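Local coordinates for similar to hydroxylamine oxidoreductase (Kuenenia stuttgartiensis, PDB 6H5L), which is a multiheme c-type cytochrome of the hydroxylamine oxidoreductase family, probably acting as a reductase within a larger complex that relays electrons from heme to heme, at residues G39-F45 against T179-A185; F45-L50 against L193-H197. One frame throughout, in Å; residues are numbered along the deposited sequence.

Contact 1: residues G39-F45 against T179-A185. With HEC (heme c), chain F.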
loop_
_atom_site.group_PDB
_atom_site.type_symbol
_atom_site.label_atom_id
_atom_site.label_comp_id
_atom_site.label_asym_id
_atom_site.label_seq_id
_atom_site.Cartn_x
_atom_site.Cartn_y
_atom_site.Cartn_z
ATOM N N GLY A 39 -9.852 8.722 -60.695
ATOM C CA GLY A 39 -11.240 8.843 -61.063
ATOM C C GLY A 39 -11.426 9.055 -62.552
ATOM O O GLY A 39 -10.471 9.006 -63.333
ATOM N N PRO A 40 -12.668 9.298 -62.973
ATOM C CA PRO A 40 -12.929 9.511 -64.408
ATOM C C PRO A 40 -12.156 10.673 -65.013
ATOM O O PRO A 40 -11.925 10.678 -66.230
ATOM C CB PRO A 40 -14.445 9.756 -64.450
ATOM C CG PRO A 40 -14.806 10.190 -63.065
ATOM C CD PRO A 40 -13.889 9.426 -62.161
ATOM N N PHE A 41 -11.744 11.651 -64.207
ATOM C CA PHE A 41 -10.970 12.789 -64.684
ATOM C C PHE A 41 -9.500 12.679 -64.298
ATOM O O PHE A 41 -8.852 13.694 -64.027
ATOM C CB PHE A 41 -11.568 14.092 -64.154
ATOM C CG PHE A 41 -13.058 14.184 -64.327
ATOM C CD1 PHE A 41 -13.622 14.183 -65.593
ATOM C CD2 PHE A 41 -13.893 14.264 -63.227
ATOM C CE1 PHE A 41 -14.991 14.263 -65.756
ATOM C CE2 PHE A 41 -15.262 14.343 -63.384
ATOM C CZ PHE A 41 -15.812 14.341 -64.650
ATOM N N THR A 42 -8.964 11.453 -64.263
ATOM C CA THR A 42 -7.577 11.250 -63.854
ATOM C C THR A 42 -6.595 11.927 -64.803
ATOM O O THR A 42 -5.496 12.314 -64.387
ATOM C CB THR A 42 -7.276 9.753 -63.758
ATOM O OG1 THR A 42 -5.880 9.556 -63.503
ATOM C CG2 THR A 42 -7.660 9.041 -65.051
ATOM N N LYS A 43 -6.968 12.084 -66.069
ATOM C CA LYS A 43 -6.099 12.692 -67.067
ATOM C C LYS A 43 -6.159 14.215 -67.070
ATOM O O LYS A 43 -5.437 14.847 -67.850
ATOM C CB LYS A 43 -6.468 12.163 -68.454
ATOM C CG LYS A 43 -6.313 10.656 -68.616
ATOM C CD LYS A 43 -4.854 10.235 -68.509
ATOM C CE LYS A 43 -4.679 8.756 -68.813
ATOM N NZ LYS A 43 -3.247 8.349 -68.822
ATOM N N TYR A 44 -7.004 14.818 -66.239
ATOM C CA TYR A 44 -7.178 16.263 -66.230
ATOM C C TYR A 44 -6.403 16.957 -65.120
ATOM O O TYR A 44 -6.343 18.191 -65.109
ATOM C CB TYR A 44 -8.668 16.612 -66.112
ATOM C CG TYR A 44 -9.476 16.239 -67.335
ATOM C CD1 TYR A 44 -9.862 14.925 -67.561
ATOM C CD2 TYR A 44 -9.853 17.203 -68.262
ATOM C CE1 TYR A 44 -10.599 14.579 -68.677
ATOM C CE2 TYR A 44 -10.593 16.867 -69.381
ATOM C CZ TYR A 44 -10.963 15.554 -69.583
ATOM O OH TYR A 44 -11.698 15.209 -70.694
ATOM N N PHE A 45 -5.814 16.207 -64.191
ATOM C CA PHE A 45 -5.028 16.794 -63.117
ATOM C C PHE A 45 -3.973 15.788 -62.678
ATOM O O PHE A 45 -3.938 14.647 -63.148
ATOM C CB PHE A 45 -5.917 17.219 -61.942
ATOM C CG PHE A 45 -6.524 16.066 -61.186
ATOM C CD1 PHE A 45 -7.688 15.462 -61.633
ATOM C CD2 PHE A 45 -5.935 15.599 -60.022
ATOM C CE1 PHE A 45 -8.249 14.407 -60.935
ATOM C CE2 PHE A 45 -6.490 14.545 -59.322
ATOM C CZ PHE A 45 -7.648 13.948 -59.779
ATOM N N THR A 179 -12.294 12.899 -55.605
ATOM C CA THR A 179 -11.808 13.224 -56.939
ATOM C C THR A 179 -12.826 12.966 -58.045
ATOM O O THR A 179 -12.540 13.266 -59.207
ATOM C CB THR A 179 -10.525 12.439 -57.238
ATOM O OG1 THR A 179 -10.826 11.041 -57.330
ATOM C CG2 THR A 179 -9.500 12.659 -56.133
ATOM N N ILE A 180 -14.004 12.423 -57.725
ATOM C CA ILE A 180 -14.971 12.154 -58.785
ATOM C C ILE A 180 -15.722 13.421 -59.177
ATOM O O ILE A 180 -16.189 13.541 -60.317
ATOM C CB ILE A 180 -15.945 11.034 -58.374
ATOM C CG1 ILE A 180 -16.650 10.460 -59.606
ATOM C CG2 ILE A 180 -16.970 11.544 -57.366
ATOM C CD1 ILE A 180 -17.597 9.325 -59.296
ATOM N N VAL A 181 -15.848 14.378 -58.267
ATOM C CA VAL A 181 -16.588 15.606 -58.580
ATOM C C VAL A 181 -15.774 16.445 -59.557
ATOM O O VAL A 181 -14.534 16.482 -59.454
ATOM C CB VAL A 181 -16.902 16.383 -57.299
ATOM C CG1 VAL A 181 -17.910 15.611 -56.454
ATOM C CG2 VAL A 181 -15.634 16.651 -56.502
ATOM N N PRO A 182 -16.410 17.116 -60.521
ATOM C CA PRO A 182 -15.638 17.783 -61.580
ATOM C C PRO A 182 -14.889 19.020 -61.118
ATOM O O PRO A 182 -13.915 19.405 -61.775
ATOM C CB PRO A 182 -16.708 18.135 -62.621
ATOM C CG PRO A 182 -17.962 18.272 -61.825
ATOM C CD PRO A 182 -17.863 17.257 -60.719
ATOM N N TRP A 183 -15.300 19.653 -60.020
ATOM C CA TRP A 183 -14.636 20.877 -59.587
ATOM C C TRP A 183 -13.315 20.620 -58.874
ATOM O O TRP A 183 -12.610 21.582 -58.550
ATOM C CB TRP A 183 -15.563 21.701 -58.688
ATOM C CG TRP A 183 -16.132 20.960 -57.516
ATOM C CD1 TRP A 183 -15.562 20.808 -56.285
ATOM C CD2 TRP A 183 -17.397 20.290 -57.456
ATOM N NE1 TRP A 183 -16.390 20.077 -55.466
ATOM C CE2 TRP A 183 -17.523 19.747 -56.162
ATOM C CE3 TRP A 183 -18.433 20.092 -58.375
ATOM C CZ2 TRP A 183 -18.644 19.022 -55.763
ATOM C CZ3 TRP A 183 -19.544 19.371 -57.977
ATOM C CH2 TRP A 183 -19.640 18.843 -56.683
ATOM N N TYR A 184 -12.957 19.358 -58.627
ATOM C CA TYR A 184 -11.625 19.061 -58.112
ATOM C C TYR A 184 -10.575 19.256 -59.200
ATOM O O TYR A 184 -9.591 19.980 -59.007
ATOM C CB TYR A 184 -11.579 17.633 -57.560
ATOM C CG TYR A 184 -10.309 17.281 -56.803
ATOM C CD1 TYR A 184 -9.135 16.965 -57.480
ATOM C CD2 TYR A 184 -10.290 17.246 -55.413
ATOM C CE1 TYR A 184 -7.978 16.643 -56.796
ATOM C CE2 TYR A 184 -9.135 16.920 -54.721
ATOM C CZ TYR A 184 -7.983 16.619 -55.419
ATOM O OH TYR A 184 -6.829 16.295 -54.746
ATOM N N ALA A 185 -10.773 18.612 -60.354
ATOM C CA ALA A 185 -9.825 18.748 -61.455
ATOM C C ALA A 185 -9.809 20.169 -62.004
ATOM O O ALA A 185 -8.757 20.668 -62.420
ATOM C CB ALA A 185 -10.164 17.754 -62.563
HETATM FE FE HEC F . -15.785 15.867 -48.208
HETATM C CHA HEC F . -18.964 14.743 -47.860
HETATM C CHB HEC F . -16.029 15.993 -51.523
HETATM C CHC HEC F . -13.063 18.082 -48.333
HETATM C CHD HEC F . -15.060 15.254 -44.957
HETATM N NA HEC F . -17.235 15.425 -49.462
HETATM C C1A HEC F . -18.509 14.999 -49.141
HETATM C C2A HEC F . -19.251 14.885 -50.386
HETATM C C3A HEC F . -18.436 15.228 -51.389
HETATM C C4A HEC F . -17.147 15.576 -50.832
HETATM C CMA HEC F . -18.805 15.249 -52.889
HETATM C CAA HEC F . -20.723 14.441 -50.556
HETATM C CBA HEC F . -20.915 13.027 -50.021
HETATM C CGA HEC F . -20.669 12.037 -51.127
HETATM O O1A HEC F . -19.848 11.114 -50.907
HETATM O O2A HEC F . -21.275 12.174 -52.222
HETATM N NB HEC F . -14.672 16.821 -49.676
HETATM C C1B HEC F . -15.069 16.829 -50.993
HETATM C C2B HEC F . -14.327 17.856 -51.694
HETATM C C3B HEC F . -13.492 18.445 -50.801
HETATM C C4B HEC F . -13.707 17.793 -49.520
HETATM C CMB HEC F . -14.552 18.114 -53.204
HETATM C CAB HEC F . -12.452 19.596 -50.939
HETATM C CBB HEC F . -11.924 19.904 -52.360
HETATM N NC HEC F . -14.290 16.523 -46.900
HETATM C C1C HEC F . -13.325 17.488 -47.118
HETATM C C2C HEC F . -12.728 17.834 -45.837
HETATM C C3C HEC F . -13.205 16.972 -44.923
HETATM C C4C HEC F . -14.242 16.183 -45.562
HETATM C CMC HEC F . -11.507 18.770 -45.672
HETATM C CAC HEC F . -12.825 16.875 -43.423
HETATM C CBC HEC F . -13.153 18.183 -42.673
HETATM N ND HEC F . -16.863 15.118 -46.636
HETATM C C1D HEC F . -16.337 14.925 -45.364
HETATM C C2D HEC F . -17.354 14.323 -44.530
HETATM C C3D HEC F . -18.585 14.158 -45.440
HETATM C C4D HEC F . -18.181 14.683 -46.726
HETATM C CMD HEC F . -17.199 13.933 -43.044
HETATM C CAD HEC F . -19.971 13.571 -45.090
HETATM C CBD HEC F . -20.550 14.239 -43.846
HETATM C CGD HEC F . -21.891 13.627 -43.546
HETATM O O1D HEC F . -22.404 12.882 -44.417
HETATM O O2D HEC F . -22.445 13.887 -42.446
HETATM O O HOH W 1 -11.634 12.286 -61.210
HETATM O O HOH W 2 -16.752 17.636 -47.584
#
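A type I beta turn, G39 to T42, within the loop that follows helix 22-28, docks against the elbow between helix 174-180 and helix 182-189, a case of side chains filling the break between two consecutive helices, whose other side faces a heme c. The match is one of bumps and hollows. The methyl of A185 enters a hollow of the loop: its CB lies 4.2 Å from F41 CB, 4.0 Å from Y44 CB and 3.5 Å from F45 CD1. In return, the F45 ring fills a niche lined by T179, Y184 and A185, with Y184 meeting its face edge-on (centroids 5.2 Å apart, planes at 61°). F41 points its ring edge at the elbow, F41 CE2 lying 3.3 Å from I180 O, while P40 lies on I180. V181 and W183 belong to the other side of the elbow, where W183 NE1 comes within 3.5 Å of the heme methyl CMB. One gap in the interface holds water 1, which accepts from F41 N (3.1 Å) and donates to T179 O at a short 2.4 Å.

Contact 2: residues F45-L50 against L193-H197; sequences FKAQML and LYGQH. With HEC (heme c), chain F.
Q48 lays its aliphatic stem over the face of Y194, a CH-pi contact with CG 4.1 Å from the ring centroid and 19° off the ring normal. From F45 to Q48 the backbone is extended, with psi between about 150° and 175°; at M49 and L50 it turns helical. Opposite it, L193 to Q196 form a tight turn with 3-10 character, closed by Q196 N to L193 O at 3.2 Å, and Q196 takes the N-cap position before the next helix. The CA atoms of Q48 and Y194, 6.7 Å apart, set the register. With chi1 m and chi2 t, Q48 reaches across the turn: its NE2 makes a weak, nearly straight hydrogen bond to Q196 O (3.3 Å) and a further one to Y184 OH, while water 3 donates to Q48 OE1 (2.6 Å) and lies 2.5 Å from H197 ND1. A second direct bond runs from M49 N to Y194 OH (3.2 Å), and M49 CE packs 3.6 Å from Y194 CE1. L193 CD2 comes within 3.2 Å of K46 O, and L50 CD1 lies 3.5 Å from H197 CE1. One side-chain amide, that of Q48, thus bridges two loops, and Q196 also lines a heme c pocket, its OE1 3.5 Å from the heme CBB. Across the subunit boundary, Y362 of the second subunit meets the H197 ring. Within the chain, the contact joins the loop ahead of helix 51-54 to the connection between helix 182-189 and helix 197-202, whose sequence holds a CxxCH heme-attachment motif.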
loop_
_atom_site.group_PDB
_atom_site.type_symbol
_atom_site.label_atom_id
_atom_site.label_comp_id
_atom_site.label_asym_id
_atom_site.label_seq_id
_atom_site.Cartn_x
_atom_site.Cartn_y
_atom_site.Cartn_z
ATOM N N PHE A 45 -5.814 16.207 -64.191
ATOM C CA PHE A 45 -5.028 16.794 -63.117
ATOM C C PHE A 45 -3.973 15.788 -62.678
ATOM O O PHE A 45 -3.938 14.647 -63.148
ATOM C CB PHE A 45 -5.917 17.219 -61.942
ATOM C CG PHE A 45 -6.524 16.066 -61.186
ATOM C CD1 PHE A 45 -7.688 15.462 -61.633
ATOM C CD2 PHE A 45 -5.935 15.599 -60.022
ATOM C CE1 PHE A 45 -8.249 14.407 -60.935
ATOM C CE2 PHE A 45 -6.490 14.545 -59.322
ATOM C CZ PHE A 45 -7.648 13.948 -59.779
ATOM N N LYS A 46 -3.106 16.226 -61.768
ATOM C CA LYS A 46 -2.104 15.371 -61.152
ATOM C C LYS A 46 -2.324 15.349 -59.647
ATOM O O LYS A 46 -2.836 16.308 -59.064
ATOM C CB LYS A 46 -0.679 15.845 -61.469
ATOM C CG LYS A 46 -0.322 15.769 -62.944
ATOM C CD LYS A 46 1.171 15.933 -63.164
ATOM C CE LYS A 46 1.528 15.772 -64.632
ATOM N NZ LYS A 46 3.002 15.699 -64.840
ATOM N N ALA A 47 -1.942 14.239 -59.025
ATOM C CA ALA A 47 -2.171 14.067 -57.599
ATOM C C ALA A 47 -1.250 14.966 -56.783
ATOM O O ALA A 47 -0.129 15.281 -57.192
ATOM C CB ALA A 47 -1.959 12.609 -57.199
ATOM N N GLN A 48 -1.738 15.382 -55.618
ATOM C CA GLN A 48 -0.892 16.095 -54.674
ATOM C C GLN A 48 0.154 15.143 -54.101
ATOM O O GLN A 48 -0.015 13.920 -54.106
ATOM C CB GLN A 48 -1.735 16.711 -53.555
ATOM C CG GLN A 48 -2.748 17.734 -54.045
ATOM C CD GLN A 48 -3.630 18.270 -52.933
ATOM O OE1 GLN A 48 -3.146 18.865 -51.970
ATOM N NE2 GLN A 48 -4.936 18.061 -53.062
ATOM N N MET A 49 1.253 15.724 -53.612
ATOM C CA MET A 49 2.388 14.925 -53.156
ATOM C C MET A 49 1.977 13.919 -52.084
ATOM O O MET A 49 2.359 12.745 -52.138
ATOM C CB MET A 49 3.492 15.843 -52.629
ATOM C CG MET A 49 4.188 16.669 -53.696
ATOM S SD MET A 49 5.268 17.918 -52.975
ATOM C CE MET A 49 4.065 19.040 -52.265
ATOM N N LEU A 50 1.184 14.361 -51.107
ATOM C CA LEU A 50 0.832 13.513 -49.975
ATOM C C LEU A 50 -0.123 12.385 -50.340
ATOM O O LEU A 50 -0.422 11.551 -49.477
ATOM C CB LEU A 50 0.222 14.363 -48.863
ATOM C CG LEU A 50 1.185 15.318 -48.160
ATOM C CD1 LEU A 50 0.424 16.497 -47.587
ATOM C CD2 LEU A 50 1.949 14.587 -47.067
ATOM N N LEU A 193 -4.680 23.347 -57.099
ATOM C CA LEU A 193 -4.692 21.939 -56.713
ATOM C C LEU A 193 -4.400 21.772 -55.228
ATOM O O LEU A 193 -5.099 21.036 -54.524
ATOM C CB LEU A 193 -3.677 21.157 -57.546
ATOM C CG LEU A 193 -3.406 19.725 -57.074
ATOM C CD1 LEU A 193 -4.609 18.825 -57.325
ATOM C CD2 LEU A 193 -2.152 19.160 -57.727
ATOM N N TYR A 194 -3.364 22.449 -54.734
ATOM C CA TYR A 194 -2.974 22.315 -53.337
ATOM C C TYR A 194 -3.824 23.152 -52.394
ATOM O O TYR A 194 -3.648 23.048 -51.175
ATOM C CB TYR A 194 -1.495 22.665 -53.173
ATOM C CG TYR A 194 -0.586 21.561 -53.656
ATOM C CD1 TYR A 194 -0.200 20.535 -52.804
ATOM C CD2 TYR A 194 -0.132 21.532 -54.968
ATOM C CE1 TYR A 194 0.623 19.515 -53.241
ATOM C CE2 TYR A 194 0.692 20.517 -55.414
ATOM C CZ TYR A 194 1.066 19.513 -54.547
ATOM O OH TYR A 194 1.887 18.503 -54.992
ATOM N N GLY A 195 -4.732 23.977 -52.916
ATOM C CA GLY A 195 -5.754 24.560 -52.068
ATOM C C GLY A 195 -6.707 23.529 -51.505
ATOM O O GLY A 195 -7.376 23.791 -50.499
ATOM N N GLN A 196 -6.771 22.351 -52.128
ATOM C CA GLN A 196 -7.552 21.222 -51.641
ATOM C C GLN A 196 -6.729 20.295 -50.754
ATOM O O GLN A 196 -6.984 19.084 -50.716
ATOM C CB GLN A 196 -8.145 20.465 -52.829
ATOM C CG GLN A 196 -8.907 21.375 -53.785
ATOM C CD GLN A 196 -9.342 20.674 -55.053
ATOM O OE1 GLN A 196 -10.500 20.769 -55.460
ATOM N NE2 GLN A 196 -8.414 19.973 -55.693
ATOM N N HIS A 197 -5.732 20.848 -50.054
ATOM C CA HIS A 197 -4.862 20.057 -49.185
ATOM C C HIS A 197 -5.664 19.300 -48.135
ATOM O O HIS A 197 -5.456 18.100 -47.922
ATOM C CB HIS A 197 -3.835 20.978 -48.522
ATOM C CG HIS A 197 -3.058 20.336 -47.414
ATOM N ND1 HIS A 197 -1.841 19.721 -47.618
ATOM C CD2 HIS A 197 -3.315 20.231 -46.088
ATOM C CE1 HIS A 197 -1.387 19.258 -46.467
ATOM N NE2 HIS A 197 -2.262 19.553 -45.523
HETATM FE FE HEC F . -15.785 15.867 -48.208
HETATM C CHA HEC F . -18.964 14.743 -47.860
HETATM C CHB HEC F . -16.029 15.993 -51.523
HETATM C CHC HEC F . -13.063 18.082 -48.333
HETATM C CHD HEC F . -15.060 15.254 -44.957
HETATM N NA HEC F . -17.235 15.425 -49.462
HETATM C C1A HEC F . -18.509 14.999 -49.141
HETATM C C2A HEC F . -19.251 14.885 -50.386
HETATM C C3A HEC F . -18.436 15.228 -51.389
HETATM C C4A HEC F . -17.147 15.576 -50.832
HETATM C CMA HEC F . -18.805 15.249 -52.889
HETATM C CAA HEC F . -20.723 14.441 -50.556
HETATM C CBA HEC F . -20.915 13.027 -50.021
HETATM C CGA HEC F . -20.669 12.037 -51.127
HETATM O O1A HEC F . -19.848 11.114 -50.907
HETATM O O2A HEC F . -21.275 12.174 -52.222
HETATM N NB HEC F . -14.672 16.821 -49.676
HETATM C C1B HEC F . -15.069 16.829 -50.993
HETATM C C2B HEC F . -14.327 17.856 -51.694
HETATM C C3B HEC F . -13.492 18.445 -50.801
HETATM C C4B HEC F . -13.707 17.793 -49.520
HETATM C CMB HEC F . -14.552 18.114 -53.204
HETATM C CAB HEC F . -12.452 19.596 -50.939
HETATM C CBB HEC F . -11.924 19.904 -52.360
HETATM N NC HEC F . -14.290 16.523 -46.900
HETATM C C1C HEC F . -13.325 17.488 -47.118
HETATM C C2C HEC F . -12.728 17.834 -45.837
HETATM C C3C HEC F . -13.205 16.972 -44.923
HETATM C C4C HEC F . -14.242 16.183 -45.562
HETATM C CMC HEC F . -11.507 18.770 -45.672
HETATM C CAC HEC F . -12.825 16.875 -43.423
HETATM C CBC HEC F . -13.153 18.183 -42.673
HETATM N ND HEC F . -16.863 15.118 -46.636
HETATM C C1D HEC F . -16.337 14.925 -45.364
HETATM C C2D HEC F . -17.354 14.323 -44.530
HETATM C C3D HEC F . -18.585 14.158 -45.440
HETATM C C4D HEC F . -18.181 14.683 -46.726
HETATM C CMD HEC F . -17.199 13.933 -43.044
HETATM C CAD HEC F . -19.971 13.571 -45.090
HETATM C CBD HEC F . -20.550 14.239 -43.846
HETATM C CGD HEC F . -21.891 13.627 -43.546
HETATM O O1D HEC F . -22.404 12.882 -44.417
HETATM O O2D HEC F . -22.445 13.887 -42.446
HETATM O O HOH W 3 -1.664 18.515 -49.854
HETATM O O HOH W 2 -16.752 17.636 -47.584
#

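How the contacts relate
One long loop, between helix 22-28 and helix 51-54, supplies the first segment of both contacts, and F45 belongs to each. Along the chain the order is 39-45, 45-50, 179-185, 193-197, so the loop follows the later region in the same sequence order, with the rest of helix 182-189 and a short loop connecting the two far segments. The centres lie 11 Å apart, on the same side of the chain's centre, and meet directly: Y184 OH of contact 1 is 3.1 Å from Q48 NE2 of contact 2, a probable hydrogen bond. Both also touch one heme c, whose iron holds water 2, so an N-terminal loop and part of the multiheme region are joined beside that site.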